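Long-range contacts in GrgF (Penicillium sp. sh18, PDB 6LZH), which acts as a polyketide transferase of the alpha/beta hydrolase fold that takes part in the biosynthesis of the fungal polyketide gregatin A: residues 110-115 / 135-140; 233-238 / 282-287; 8-13 / 22-27; 34-39 / 64-69. All coordinates share one frame; numbering follows the deposited sequence.

Contact 1: 110-115 / 135-140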
loop_
_atom_site.group_PDB
_atom_site.type_symbol
_atom_site.label_atom_id
_atom_site.label_comp_id
_atom_site.label_asym_id
_atom_site.label_seq_id
_atom_site.Cartn_x
_atom_site.Cartn_y
_atom_site.Cartn_z
ATOM N N ALA A 110 -23.144 0.994 -7.038
ATOM C CA ALA A 110 -22.649 -0.141 -6.275
ATOM C C ALA A 110 -21.365 -0.681 -6.907
ATOM O O ALA A 110 -21.058 -0.422 -8.070
ATOM C CB ALA A 110 -23.729 -1.231 -6.187
ATOM N N LEU A 111 -20.584 -1.395 -6.104
ATOM C CA LEU A 111 -19.389 -2.083 -6.565
ATOM C C LEU A 111 -19.615 -3.582 -6.452
ATOM O O LEU A 111 -20.221 -4.048 -5.482
ATOM C CB LEU A 111 -18.164 -1.690 -5.728
ATOM C CG LEU A 111 -17.802 -0.202 -5.651
ATOM C CD1 LEU A 111 -16.531 -0.021 -4.806
ATOM C CD2 LEU A 111 -17.634 0.372 -7.062
ATOM N N TRP A 112 -19.082 -4.331 -7.412
ATOM C CA TRP A 112 -19.223 -5.782 -7.455
ATOM C C TRP A 112 -17.888 -6.352 -7.901
ATOM O O TRP A 112 -17.272 -5.834 -8.829
ATOM C CB TRP A 112 -20.347 -6.172 -8.430
ATOM C CG TRP A 112 -20.697 -7.642 -8.606
ATOM C CD1 TRP A 112 -21.835 -8.278 -8.157
ATOM C CD2 TRP A 112 -19.970 -8.616 -9.355
ATOM N NE1 TRP A 112 -21.826 -9.603 -8.541
ATOM C CE2 TRP A 112 -20.696 -9.836 -9.281
ATOM C CE3 TRP A 112 -18.763 -8.589 -10.066
ATOM C CZ2 TRP A 112 -20.254 -11.009 -9.903
ATOM C CZ3 TRP A 112 -18.321 -9.767 -10.678
ATOM C CH2 TRP A 112 -19.065 -10.948 -10.594
ATOM N N GLY A 113 -17.429 -7.408 -7.258
ATOM C CA GLY A 113 -16.136 -7.971 -7.615
ATOM C C GLY A 113 -16.110 -9.467 -7.428
ATOM O O GLY A 113 -16.688 -10.000 -6.475
ATOM N N LEU A 114 -15.397 -10.149 -8.331
ATOM C CA LEU A 114 -15.201 -11.592 -8.266
ATOM C C LEU A 114 -13.734 -11.885 -7.964
ATOM O O LEU A 114 -12.835 -11.321 -8.593
ATOM C CB LEU A 114 -15.609 -12.254 -9.590
ATOM C CG LEU A 114 -15.280 -13.741 -9.734
ATOM C CD1 LEU A 114 -16.084 -14.602 -8.728
ATOM C CD2 LEU A 114 -15.548 -14.205 -11.149
ATOM N N CYS A 115 -13.491 -12.766 -6.999
ATOM C CA CYS A 115 -12.143 -13.274 -6.708
ATOM C C CYS A 115 -11.271 -12.089 -6.300
ATOM O O CYS A 115 -11.623 -11.380 -5.340
ATOM C CB CYS A 115 -11.668 -14.082 -7.928
ATOM S SG CYS A 115 -9.967 -14.760 -7.792
ATOM N N ILE A 135 -20.696 -5.692 -3.324
ATOM C CA ILE A 135 -20.849 -7.148 -3.351
ATOM C C ILE A 135 -19.507 -7.780 -3.694
ATOM O O ILE A 135 -18.903 -7.446 -4.724
ATOM C CB ILE A 135 -21.909 -7.595 -4.376
ATOM C CG1 ILE A 135 -23.282 -6.980 -4.050
ATOM C CG2 ILE A 135 -21.948 -9.147 -4.430
ATOM C CD1 ILE A 135 -24.315 -7.150 -5.216
ATOM N N ALA A 136 -19.054 -8.711 -2.847
ATOM C CA ALA A 136 -17.834 -9.472 -3.096
ATOM C C ALA A 136 -18.198 -10.939 -3.306
ATOM O O ALA A 136 -18.798 -11.567 -2.429
ATOM C CB ALA A 136 -16.841 -9.320 -1.937
ATOM N N VAL A 137 -17.848 -11.475 -4.468
ATOM C CA VAL A 137 -18.112 -12.869 -4.807
ATOM C C VAL A 137 -16.807 -13.645 -4.759
ATOM O O VAL A 137 -15.865 -13.332 -5.499
ATOM C CB VAL A 137 -18.764 -12.997 -6.190
ATOM C CG1 VAL A 137 -18.982 -14.455 -6.498
ATOM C CG2 VAL A 137 -20.068 -12.189 -6.259
ATOM N N ALA A 138 -16.768 -14.691 -3.908
ATOM C CA ALA A 138 -15.605 -15.525 -3.669
ATOM C C ALA A 138 -14.315 -14.702 -3.579
ATOM O O ALA A 138 -13.358 -14.983 -4.317
ATOM C CB ALA A 138 -15.501 -16.598 -4.751
ATOM N N PRO A 139 -14.241 -13.692 -2.699
ATOM C CA PRO A 139 -13.073 -12.798 -2.709
ATOM C C PRO A 139 -11.787 -13.505 -2.319
ATOM O O PRO A 139 -11.766 -14.364 -1.434
ATOM C CB PRO A 139 -13.435 -11.723 -1.682
ATOM C CG PRO A 139 -14.434 -12.386 -0.758
ATOM C CD PRO A 139 -15.254 -13.256 -1.716
ATOM N N LEU A 140 -10.702 -13.123 -2.993
ATOM C CA LEU A 140 -9.370 -13.617 -2.651
ATOM C C LEU A 140 -8.857 -12.786 -1.480
ATOM O O LEU A 140 -8.733 -11.566 -1.599
ATOM C CB LEU A 140 -8.442 -13.512 -3.864
ATOM C CG LEU A 140 -6.922 -13.701 -3.791
ATOM C CD1 LEU A 140 -6.531 -14.834 -2.863
ATOM C CD2 LEU A 140 -6.414 -13.984 -5.200
#
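Gly113 and Val137 meet at the middle of a parallel strand pairing, where Val137 N donates to Gly113 O over 2.7 Å in a nearly straight bond (173° at the hydrogen). Backbone bonds from Ile135 N to Leu111 O, from Gly113 N to Ile135 O and from Cys115 N to Val137 O continue the pairing on both sides of it. The last bond of the set differs: Leu140 N reaches Cys115 O at 3.1 Å from well above the carbonyl plane, at a point where both chains have left the sheet.

That departure marks a nucleophile elbow. Cys115, the active-site cysteine, sits between strand 108-114 and helix 116-127 with phi 62° and psi -125°, a strained backbone for a residue with a side chain, and precedes the helix as its N-cap. Cys115 SG, beside His269, comes within 4.4 Å of Leu140 CB.

Apolar contacts lie on the sheet face that carries Trp112, Leu114, Ile135 and Val137. The indole crosses its neighbours obliquely: Trp112 CD1 lies 3.8 Å from Ile135 CG2, while Val137 CG2 comes 3.8 Å from Trp112 CZ2. Branched residues suit these strand positions, filling the space beside the broad ring, whose NE1 is hydrogen-bonded to Gln284 OE1. Leu114 CD1 packs 3.7 Å from Val137 CG1.

Contact 2: 233-238 / 282-287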
loop_
_atom_site.group_PDB
_atom_site.type_symbol
_atom_site.label_atom_id
_atom_site.label_comp_id
_atom_site.label_asym_id
_atom_site.label_seq_id
_atom_site.Cartn_x
_atom_site.Cartn_y
_atom_site.Cartn_z
ATOM N N MET A 233 -22.176 -7.117 0.915
ATOM C CA MET A 233 -22.605 -8.500 0.810
ATOM C C MET A 233 -21.438 -9.367 0.379
ATOM O O MET A 233 -20.749 -9.045 -0.596
ATOM C CB MET A 233 -23.748 -8.643 -0.190
ATOM C CG MET A 233 -24.126 -10.066 -0.408
ATOM S SD MET A 233 -25.568 -10.144 -1.517
ATOM C CE MET A 233 -25.847 -11.913 -1.533
ATOM N N MET A 234 -21.230 -10.478 1.073
ATOM C CA MET A 234 -20.268 -11.461 0.611
ATOM C C MET A 234 -20.995 -12.690 0.099
ATOM O O MET A 234 -21.966 -13.155 0.718
ATOM C CB MET A 234 -19.298 -11.881 1.715
ATOM C CG MET A 234 -18.123 -12.669 1.136
ATOM S SD MET A 234 -16.923 -13.061 2.411
ATOM C CE MET A 234 -16.232 -11.445 2.786
ATOM N N VAL A 235 -20.501 -13.225 -1.013
ATOM C CA VAL A 235 -21.056 -14.424 -1.642
ATOM C C VAL A 235 -19.952 -15.463 -1.702
ATOM O O VAL A 235 -19.011 -15.344 -2.504
ATOM C CB VAL A 235 -21.626 -14.134 -3.032
ATOM C CG1 VAL A 235 -22.156 -15.422 -3.664
ATOM C CG2 VAL A 235 -22.714 -13.075 -2.917
ATOM N N THR A 236 -20.060 -16.477 -0.847
ATOM C CA THR A 236 -18.952 -17.377 -0.557
ATOM C C THR A 236 -19.342 -18.794 -0.957
ATOM O O THR A 236 -20.298 -19.350 -0.389
ATOM C CB THR A 236 -18.590 -17.312 0.935
ATOM O OG1 THR A 236 -18.018 -16.032 1.239
ATOM C CG2 THR A 236 -17.595 -18.396 1.307
ATOM N N PRO A 237 -18.657 -19.410 -1.917
ATOM C CA PRO A 237 -18.910 -20.825 -2.192
ATOM C C PRO A 237 -18.560 -21.643 -0.959
ATOM O O PRO A 237 -17.591 -21.344 -0.259
ATOM C CB PRO A 237 -17.984 -21.135 -3.375
ATOM C CG PRO A 237 -17.661 -19.765 -4.003
ATOM C CD PRO A 237 -17.606 -18.851 -2.794
ATOM N N GLU A 238 -19.397 -22.647 -0.662
ATOM C CA GLU A 238 -19.193 -23.445 0.550
ATOM C C GLU A 238 -17.898 -24.243 0.485
ATOM O O GLU A 238 -17.235 -24.443 1.513
ATOM C CB GLU A 238 -20.378 -24.388 0.784
ATOM C CG GLU A 238 -20.159 -25.437 1.898
ATOM C CD GLU A 238 -21.270 -26.499 1.958
ATOM O OE1 GLU A 238 -22.153 -26.520 1.076
ATOM O OE2 GLU A 238 -21.249 -27.334 2.883
ATOM N N ASN A 282 -30.514 -13.168 -8.492
ATOM C CA ASN A 282 -31.726 -12.591 -7.899
ATOM C C ASN A 282 -31.497 -12.195 -6.451
ATOM O O ASN A 282 -32.001 -11.161 -5.991
ATOM C CB ASN A 282 -32.883 -13.575 -7.978
ATOM C CG ASN A 282 -33.657 -13.424 -9.251
ATOM O OD1 ASN A 282 -33.789 -12.312 -9.760
ATOM N ND2 ASN A 282 -34.157 -14.535 -9.795
ATOM N N ARG A 283 -30.743 -13.017 -5.723
ATOM C CA ARG A 283 -30.404 -12.711 -4.333
ATOM C C ARG A 283 -29.592 -11.422 -4.240
ATOM O O ARG A 283 -29.900 -10.540 -3.428
ATOM C CB ARG A 283 -29.652 -13.898 -3.728
ATOM C CG ARG A 283 -28.956 -13.626 -2.385
ATOM C CD ARG A 283 -29.957 -13.416 -1.235
ATOM N NE ARG A 283 -29.250 -13.287 0.034
ATOM C CZ ARG A 283 -28.770 -14.326 0.709
ATOM N NH1 ARG A 283 -28.946 -15.551 0.240
ATOM N NH2 ARG A 283 -28.118 -14.137 1.852
ATOM N N GLN A 284 -28.568 -11.284 -5.093
ATOM C CA GLN A 284 -27.750 -10.073 -5.115
ATOM C C GLN A 284 -28.563 -8.872 -5.576
ATOM O O GLN A 284 -28.398 -7.768 -5.057
ATOM C CB GLN A 284 -26.539 -10.266 -6.030
ATOM C CG GLN A 284 -25.532 -11.278 -5.486
ATOM C CD GLN A 284 -24.480 -11.678 -6.507
ATOM O OE1 GLN A 284 -24.075 -10.877 -7.344
ATOM N NE2 GLN A 284 -24.036 -12.936 -6.442
ATOM N N LEU A 285 -29.434 -9.073 -6.562
ATOM C CA LEU A 285 -30.331 -8.007 -6.988
ATOM C C LEU A 285 -31.246 -7.559 -5.846
ATOM O O LEU A 285 -31.491 -6.359 -5.665
ATOM C CB LEU A 285 -31.144 -8.492 -8.190
ATOM C CG LEU A 285 -32.242 -7.532 -8.632
ATOM C CD1 LEU A 285 -31.587 -6.336 -9.297
ATOM C CD2 LEU A 285 -33.193 -8.254 -9.587
ATOM N N ASP A 286 -31.750 -8.507 -5.057
ATOM C CA ASP A 286 -32.597 -8.150 -3.921
ATOM C C ASP A 286 -31.813 -7.349 -2.883
ATOM O O ASP A 286 -32.315 -6.361 -2.333
ATOM C CB ASP A 286 -33.180 -9.421 -3.289
ATOM C CG ASP A 286 -34.267 -9.116 -2.281
ATOM O OD1 ASP A 286 -35.347 -8.667 -2.711
ATOM O OD2 ASP A 286 -34.038 -9.291 -1.057
ATOM N N PHE A 287 -30.574 -7.765 -2.610
ATOM C CA PHE A 287 -29.690 -6.993 -1.739
ATOM C C PHE A 287 -29.554 -5.560 -2.234
ATOM O O PHE A 287 -29.724 -4.608 -1.470
ATOM C CB PHE A 287 -28.325 -7.676 -1.671
ATOM C CG PHE A 287 -27.264 -6.855 -1.000
ATOM C CD1 PHE A 287 -27.182 -6.794 0.380
ATOM C CD2 PHE A 287 -26.335 -6.145 -1.751
ATOM C CE1 PHE A 287 -26.182 -6.034 1.007
ATOM C CE2 PHE A 287 -25.331 -5.383 -1.119
ATOM C CZ PHE A 287 -25.266 -5.327 0.238
#
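Met233 lays its CB over the centre of the Phe287 ring, 3.6 Å from the centroid and only 8° off the ring normal, a close CH-pi contact. The two side chains slide past each other in opposite directions, so that the sulfur ends up near the root of the phenylalanine: Met233 SD is 3.7 Å from Phe287 CB and lies obliquely to the ring, a Met-aromatic contact. With CG anti to the backbone N (chi1 175°) and the chain extended beyond it, the methionine carries its methyl on past the ring. There Met233 CE meets Arg283 CG at 3.7 Å and also lies over one face of the guanidinium. Gln284 CG comes within 4.0 Å of Met233 CE. A long, unbranched, apolar residue suits this place, since one side chain can touch three residues of the helix.

Val235, two residues along the strand on the same side, meets Gln284 at about a right angle, with Val235 CG2 3.8 Å from Gln284 NE2. The amide's other end, OE1, has its partner in Trp112, within the core. No hydrogen bond joins the two segments. Strand 233-237 and helix 282-287 run antiparallel at 170°, their axes 10.5 Å apart, as when a C-terminal helix packs on the central sheet of an alpha/beta hydrolase.

Contact 3: 8-13 / 22-27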
loop_
_atom_site.group_PDB
_atom_site.type_symbol
_atom_site.label_atom_id
_atom_site.label_comp_id
_atom_site.label_asym_id
_atom_site.label_seq_id
_atom_site.Cartn_x
_atom_site.Cartn_y
_atom_site.Cartn_z
ATOM N N ARG A 8 -23.975 -2.804 -25.821
ATOM C CA ARG A 8 -22.808 -2.456 -25.036
ATOM C C ARG A 8 -21.986 -1.410 -25.781
ATOM O O ARG A 8 -21.994 -1.369 -27.013
ATOM C CB ARG A 8 -22.026 -3.744 -24.806
ATOM C CG ARG A 8 -20.660 -3.658 -24.238
ATOM C CD ARG A 8 -20.050 -5.031 -24.437
ATOM N NE ARG A 8 -19.223 -5.071 -25.634
ATOM C CZ ARG A 8 -18.621 -6.166 -26.089
ATOM N NH1 ARG A 8 -18.763 -7.325 -25.449
ATOM N NH2 ARG A 8 -17.869 -6.100 -27.181
ATOM N N SER A 9 -21.308 -0.539 -25.026
ATOM C CA SER A 9 -20.456 0.510 -25.578
ATOM C C SER A 9 -19.022 0.330 -25.099
ATOM O O SER A 9 -18.780 -0.092 -23.966
ATOM C CB SER A 9 -20.922 1.919 -25.157
ATOM O OG SER A 9 -22.101 2.304 -25.819
ATOM N N ASP A 10 -18.066 0.648 -25.969
ATOM C CA ASP A 10 -16.680 0.771 -25.541
ATOM C C ASP A 10 -16.510 2.125 -24.866
ATOM O O ASP A 10 -16.924 3.152 -25.416
ATOM C CB ASP A 10 -15.729 0.673 -26.728
ATOM C CG ASP A 10 -15.685 -0.702 -27.355
ATOM O OD1 ASP A 10 -16.268 -1.673 -26.828
ATOM O OD2 ASP A 10 -15.034 -0.810 -28.402
ATOM N N VAL A 11 -15.899 2.137 -23.684
ATOM C CA VAL A 11 -15.701 3.368 -22.929
ATOM C C VAL A 11 -14.276 3.379 -22.384
ATOM O O VAL A 11 -13.606 2.346 -22.286
ATOM C CB VAL A 11 -16.718 3.532 -21.763
ATOM C CG1 VAL A 11 -18.134 3.757 -22.272
ATOM C CG2 VAL A 11 -16.671 2.302 -20.814
ATOM N N GLU A 12 -13.808 4.573 -22.032
ATOM C CA GLU A 12 -12.547 4.693 -21.322
ATOM C C GLU A 12 -12.631 5.866 -20.358
ATOM O O GLU A 12 -13.466 6.761 -20.504
ATOM C CB GLU A 12 -11.354 4.834 -22.284
ATOM C CG GLU A 12 -11.569 5.722 -23.473
ATOM C CD GLU A 12 -10.346 5.789 -24.386
ATOM O OE1 GLU A 12 -9.948 4.748 -24.953
ATOM O OE2 GLU A 12 -9.798 6.895 -24.532
ATOM N N PHE A 13 -11.789 5.826 -19.332
ATOM C CA PHE A 13 -11.765 6.915 -18.368
ATOM C C PHE A 13 -10.350 7.024 -17.825
ATOM O O PHE A 13 -9.546 6.092 -17.950
ATOM C CB PHE A 13 -12.796 6.719 -17.237
ATOM C CG PHE A 13 -12.564 5.467 -16.389
ATOM C CD1 PHE A 13 -13.028 4.217 -16.816
ATOM C CD2 PHE A 13 -11.904 5.552 -15.165
ATOM C CE1 PHE A 13 -12.831 3.071 -16.039
ATOM C CE2 PHE A 13 -11.700 4.419 -14.372
ATOM C CZ PHE A 13 -12.164 3.176 -14.810
ATOM N N ARG A 22 -9.840 1.059 -19.937
ATOM C CA ARG A 22 -10.838 0.848 -20.978
ATOM C C ARG A 22 -11.761 -0.288 -20.590
ATOM O O ARG A 22 -11.364 -1.222 -19.884
ATOM C CB ARG A 22 -10.158 0.562 -22.336
ATOM C CG ARG A 22 -9.264 1.721 -22.800
ATOM C CD ARG A 22 -8.571 1.512 -24.157
ATOM N NE ARG A 22 -7.786 2.699 -24.514
ATOM C CZ ARG A 22 -6.548 2.946 -24.081
ATOM N NH1 ARG A 22 -5.915 2.085 -23.301
ATOM N NH2 ARG A 22 -5.928 4.061 -24.444
ATOM N N GLY A 23 -12.997 -0.200 -21.057
ATOM C CA GLY A 23 -13.959 -1.197 -20.682
ATOM C C GLY A 23 -15.238 -1.065 -21.466
ATOM O O GLY A 23 -15.284 -0.450 -22.538
ATOM N N TRP A 24 -16.278 -1.646 -20.892
ATOM C CA TRP A 24 -17.570 -1.782 -21.534
ATOM C C TRP A 24 -18.628 -1.202 -20.622
ATOM O O TRP A 24 -18.621 -1.450 -19.414
ATOM C CB TRP A 24 -17.916 -3.250 -21.822
ATOM C CG TRP A 24 -17.133 -3.865 -22.929
ATOM C CD1 TRP A 24 -16.708 -3.250 -24.077
ATOM C CD2 TRP A 24 -16.696 -5.224 -23.015
ATOM N NE1 TRP A 24 -16.026 -4.141 -24.860
ATOM C CE2 TRP A 24 -16.001 -5.361 -24.233
ATOM C CE3 TRP A 24 -16.811 -6.340 -22.171
ATOM C CZ2 TRP A 24 -15.432 -6.571 -24.641
ATOM C CZ3 TRP A 24 -16.247 -7.540 -22.576
ATOM C CH2 TRP A 24 -15.564 -7.645 -23.804
ATOM N N LEU A 25 -19.546 -0.457 -21.219
ATOM C CA LEU A 25 -20.701 0.092 -20.539
ATOM C C LEU A 25 -21.937 -0.652 -21.028
ATOM O O LEU A 25 -22.166 -0.736 -22.238
ATOM C CB LEU A 25 -20.811 1.589 -20.831
ATOM C CG LEU A 25 -22.004 2.341 -20.252
ATOM C CD1 LEU A 25 -21.922 2.343 -18.751
ATOM C CD2 LEU A 25 -22.017 3.775 -20.798
ATOM N N PHE A 26 -22.719 -1.209 -20.094
ATOM C CA PHE A 26 -23.994 -1.871 -20.390
ATOM C C PHE A 26 -25.124 -0.979 -19.878
ATOM O O PHE A 26 -25.532 -1.084 -18.706
ATOM C CB PHE A 26 -24.072 -3.269 -19.758
ATOM C CG PHE A 26 -23.000 -4.228 -20.239
ATOM C CD1 PHE A 26 -21.695 -4.137 -19.754
ATOM C CD2 PHE A 26 -23.295 -5.221 -21.176
ATOM C CE1 PHE A 26 -20.709 -5.014 -20.198
ATOM C CE2 PHE A 26 -22.315 -6.111 -21.603
ATOM C CZ PHE A 26 -21.027 -6.005 -21.119
ATOM N N PRO A 27 -25.644 -0.067 -20.704
ATOM C CA PRO A 27 -26.625 0.903 -20.207
ATOM C C PRO A 27 -27.983 0.278 -19.970
ATOM O O PRO A 27 -28.489 -0.493 -20.790
ATOM C CB PRO A 27 -26.692 1.948 -21.330
ATOM C CG PRO A 27 -26.211 1.234 -22.535
ATOM C CD PRO A 27 -25.162 0.278 -22.052
HETATM O O HOH W 1 -7.607 5.980 -26.253
#
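Arg8 spreads its guanidinium flat on the indole of Trp24, centres 3.6 Å apart and planes at 7°, a cation-pi stack in which Arg8 CZ lies 3.3 Å from Trp24 CE2. Its aliphatic part serves too: CD packs on the five-membered ring, and CG lies over one face of Phe26. Arginine suits this exposed site because its stem is apolar and its head is flat and charged. The bend at chi3 (97°) turns NE back over the indole. Further along the same face, Glu12 OE1 and Arg22 NE form a salt bridge at 3.0 Å whose hydrogen bond is weak, and a water links Glu12 OE2 to Arg22 NH2; Arg22 NH1 forms a salt bridge with Asp75.

Paired backbone bonds at Ser9-Leu25 and Val11-Gly23 hold the two strands together. On the other face Val11 CG1 touches Leu25 CB at 3.7 Å, toward helix 84-99, while Trp24 and Phe26 face helix 49-58. The hairpin thus forms one border of the main sheet, with strand 20-26 antiparallel to strand 62-66.

Contact 4: 34-39 / 64-69; sequences ALIMSP and LLYDPR
Ile36 and Tyr66 meet at a slant, with Ile36 CG2 3.7 Å from Tyr66 CE2, the end of the tyrosine coming to the sheet face that carries Ile36 and Leu64. The isoleucine puts this methyl anti to its backbone N, beside the carbonyl carbon, where Ile36 CG2 also comes within 4.2 Å of Leu64 CD2. The tyrosine takes the less common first torsion, CG between backbone N and carbonyl carbon (chi1 69°), and its ring has Leu64 CG at its edge, in plane. Beta-branched Ile36 suits a strand, and its one methyl serves both neighbours; helix 84-99 covers this layer through Leu91.

On the face of Met37 and Leu65, Leu65 CD1 approaches Met37 CB, 4.1 Å away, and lies still nearer to the Met37 carbonyl oxygen. Both side chains meet helix 49-58 there, Met37 on Ile52 and Leu65 on Leu49. Beyond them Pro39 and Pro68 reach toward each other tip to tip, Pro39 CG to Pro68 CD at 4.0 Å; proline, lacking an N-H, suits positions where these two segments make no backbone bond.

Two backbone bonds join the strands, Leu64 N to Leu35 O and Met37 N to Leu64 O, both 2.8 Å. Further on, a water donates to Met37 O and Tyr66 O, lying over the centre of the tyrosine ring, while the buried Tyr66 N has no partner. Strand 32-38, helix 49-58 and strand 62-66 make a beta-alpha-beta unit of the alpha/beta hydrolase fold.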
loop_
_atom_site.group_PDB
_atom_site.type_symbol
_atom_site.label_atom_id
_atom_site.label_comp_id
_atom_site.label_asym_id
_atom_site.label_seq_id
_atom_site.Cartn_x
_atom_site.Cartn_y
_atom_site.Cartn_z
ATOM N N ALA A 34 -26.559 1.734 -10.714
ATOM C CA ALA A 34 -25.401 1.363 -11.523
ATOM C C ALA A 34 -24.454 0.480 -10.716
ATOM O O ALA A 34 -24.495 0.443 -9.476
ATOM C CB ALA A 34 -24.642 2.589 -12.041
ATOM N N LEU A 35 -23.575 -0.209 -11.450
ATOM C CA LEU A 35 -22.685 -1.219 -10.887
ATOM C C LEU A 35 -21.367 -1.215 -11.647
ATOM O O LEU A 35 -21.356 -1.281 -12.886
ATOM C CB LEU A 35 -23.321 -2.609 -10.962
ATOM C CG LEU A 35 -22.656 -3.727 -10.169
ATOM C CD1 LEU A 35 -22.834 -3.493 -8.685
ATOM C CD2 LEU A 35 -23.264 -5.073 -10.572
ATOM N N ILE A 36 -20.268 -1.140 -10.899
ATOM C CA ILE A 36 -18.913 -1.238 -11.430
ATOM C C ILE A 36 -18.368 -2.610 -11.048
ATOM O O ILE A 36 -18.244 -2.922 -9.854
ATOM C CB ILE A 36 -18.010 -0.117 -10.894
ATOM C CG1 ILE A 36 -18.611 1.258 -11.204
ATOM C CG2 ILE A 36 -16.598 -0.262 -11.464
ATOM C CD1 ILE A 36 -17.835 2.408 -10.586
ATOM N N MET A 37 -18.030 -3.419 -12.054
ATOM C CA MET A 37 -17.679 -4.826 -11.866
ATOM C C MET A 37 -16.184 -5.047 -12.073
ATOM O O MET A 37 -15.614 -4.582 -13.067
ATOM C CB MET A 37 -18.485 -5.707 -12.828
ATOM C CG MET A 37 -19.999 -5.600 -12.576
ATOM S SD MET A 37 -20.979 -6.442 -13.837
ATOM C CE MET A 37 -20.582 -8.175 -13.519
ATOM N N SER A 38 -15.557 -5.773 -11.145
ATOM C CA SER A 38 -14.118 -5.999 -11.149
ATOM C C SER A 38 -13.847 -7.488 -11.317
ATOM O O SER A 38 -14.452 -8.311 -10.603
ATOM C CB SER A 38 -13.465 -5.507 -9.835
ATOM O OG SER A 38 -13.534 -4.104 -9.688
ATOM N N PRO A 39 -12.928 -7.871 -12.217
ATOM C CA PRO A 39 -12.741 -9.290 -12.542
ATOM C C PRO A 39 -11.745 -9.980 -11.625
ATOM O O PRO A 39 -11.170 -9.346 -10.728
ATOM C CB PRO A 39 -12.234 -9.245 -13.994
ATOM C CG PRO A 39 -11.463 -7.953 -14.056
ATOM C CD PRO A 39 -12.165 -6.983 -13.117
ATOM N N LEU A 64 -20.678 -1.009 -15.563
ATOM C CA LEU A 64 -19.356 -0.669 -16.081
ATOM C C LEU A 64 -18.430 -1.847 -15.802
ATOM O O LEU A 64 -18.268 -2.262 -14.646
ATOM C CB LEU A 64 -18.798 0.601 -15.420
ATOM C CG LEU A 64 -17.341 0.934 -15.785
ATOM C CD1 LEU A 64 -17.166 1.250 -17.304
ATOM C CD2 LEU A 64 -16.806 2.066 -14.926
ATOM N N LEU A 65 -17.843 -2.403 -16.854
ATOM C CA LEU A 65 -16.929 -3.531 -16.734
ATOM C C LEU A 65 -15.635 -3.125 -17.414
ATOM O O LEU A 65 -15.635 -2.868 -18.619
ATOM C CB LEU A 65 -17.548 -4.769 -17.402
ATOM C CG LEU A 65 -16.783 -6.068 -17.495
ATOM C CD1 LEU A 65 -16.246 -6.414 -16.131
ATOM C CD2 LEU A 65 -17.697 -7.189 -18.050
ATOM N N TYR A 66 -14.536 -3.050 -16.667
ATOM C CA TYR A 66 -13.324 -2.509 -17.265
ATOM C C TYR A 66 -12.090 -3.338 -16.940
ATOM O O TYR A 66 -12.073 -4.126 -15.991
ATOM C CB TYR A 66 -13.120 -1.051 -16.865
ATOM C CG TYR A 66 -12.763 -0.732 -15.430
ATOM C CD1 TYR A 66 -11.461 -0.891 -14.961
ATOM C CD2 TYR A 66 -13.706 -0.184 -14.575
ATOM C CE1 TYR A 66 -11.121 -0.559 -13.677
ATOM C CE2 TYR A 66 -13.377 0.171 -13.269
ATOM C CZ TYR A 66 -12.077 -0.019 -12.826
ATOM O OH TYR A 66 -11.726 0.326 -11.537
ATOM N N ASP A 67 -11.065 -3.175 -17.786
ATOM C CA ASP A 67 -9.801 -3.868 -17.585
ATOM C C ASP A 67 -8.979 -3.077 -16.582
ATOM O O ASP A 67 -8.789 -1.864 -16.772
ATOM C CB ASP A 67 -9.028 -4.026 -18.906
ATOM C CG ASP A 67 -9.636 -5.082 -19.823
ATOM O OD1 ASP A 67 -10.057 -6.136 -19.316
ATOM O OD2 ASP A 67 -9.664 -4.883 -21.053
ATOM N N PRO A 68 -8.540 -3.686 -15.484
ATOM C CA PRO A 68 -7.677 -2.971 -14.539
ATOM C C PRO A 68 -6.371 -2.564 -15.204
ATOM O O PRO A 68 -6.033 -2.994 -16.309
ATOM C CB PRO A 68 -7.446 -3.991 -13.416
ATOM C CG PRO A 68 -8.578 -4.973 -13.551
ATOM C CD PRO A 68 -8.869 -5.047 -15.018
ATOM N N ARG A 69 -5.636 -1.697 -14.512
ATOM C CA ARG A 69 -4.326 -1.269 -14.969
ATOM C C ARG A 69 -3.476 -2.452 -15.409
ATOM O O ARG A 69 -3.376 -3.456 -14.698
ATOM C CB ARG A 69 -3.612 -0.528 -13.836
ATOM C CG ARG A 69 -2.407 0.234 -14.313
ATOM C CD ARG A 69 -1.134 -0.571 -14.241
ATOM N NE ARG A 69 -0.645 -0.729 -12.879
ATOM C CZ ARG A 69 0.448 -1.417 -12.579
ATOM N NH1 ARG A 69 0.852 -1.525 -11.314
ATOM N NH2 ARG A 69 1.131 -2.013 -13.552
HETATM O O HOH W 2 -12.934 -3.418 -13.272
#

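How the contacts relate
All four contacts reach one mixed sheet, contact 2 by packing a helix on it. Contact 3 is its hairpin border and joins contact 4 through Trp24 N to Leu65 O, 2.7 Å, a probable hydrogen bond. Contact 4 joins contact 1 in the same way, Ser38 N lying 2.9 Å from Trp112 O, and contact 1 joins contact 2 through Ala138 N and Val235 O at 2.7 Å. Contact 1 holds the active-site Cys115, and the side chain of Ala138 is about 4 Å from that of Asp240. Pro39 of contact 4 lies about 8 Å from Cys115, side chain to side chain. In contact 2 a bound sodium ion lies about 5 Å from the Arg283 side chain, whereas contact 3 is remote from these sites.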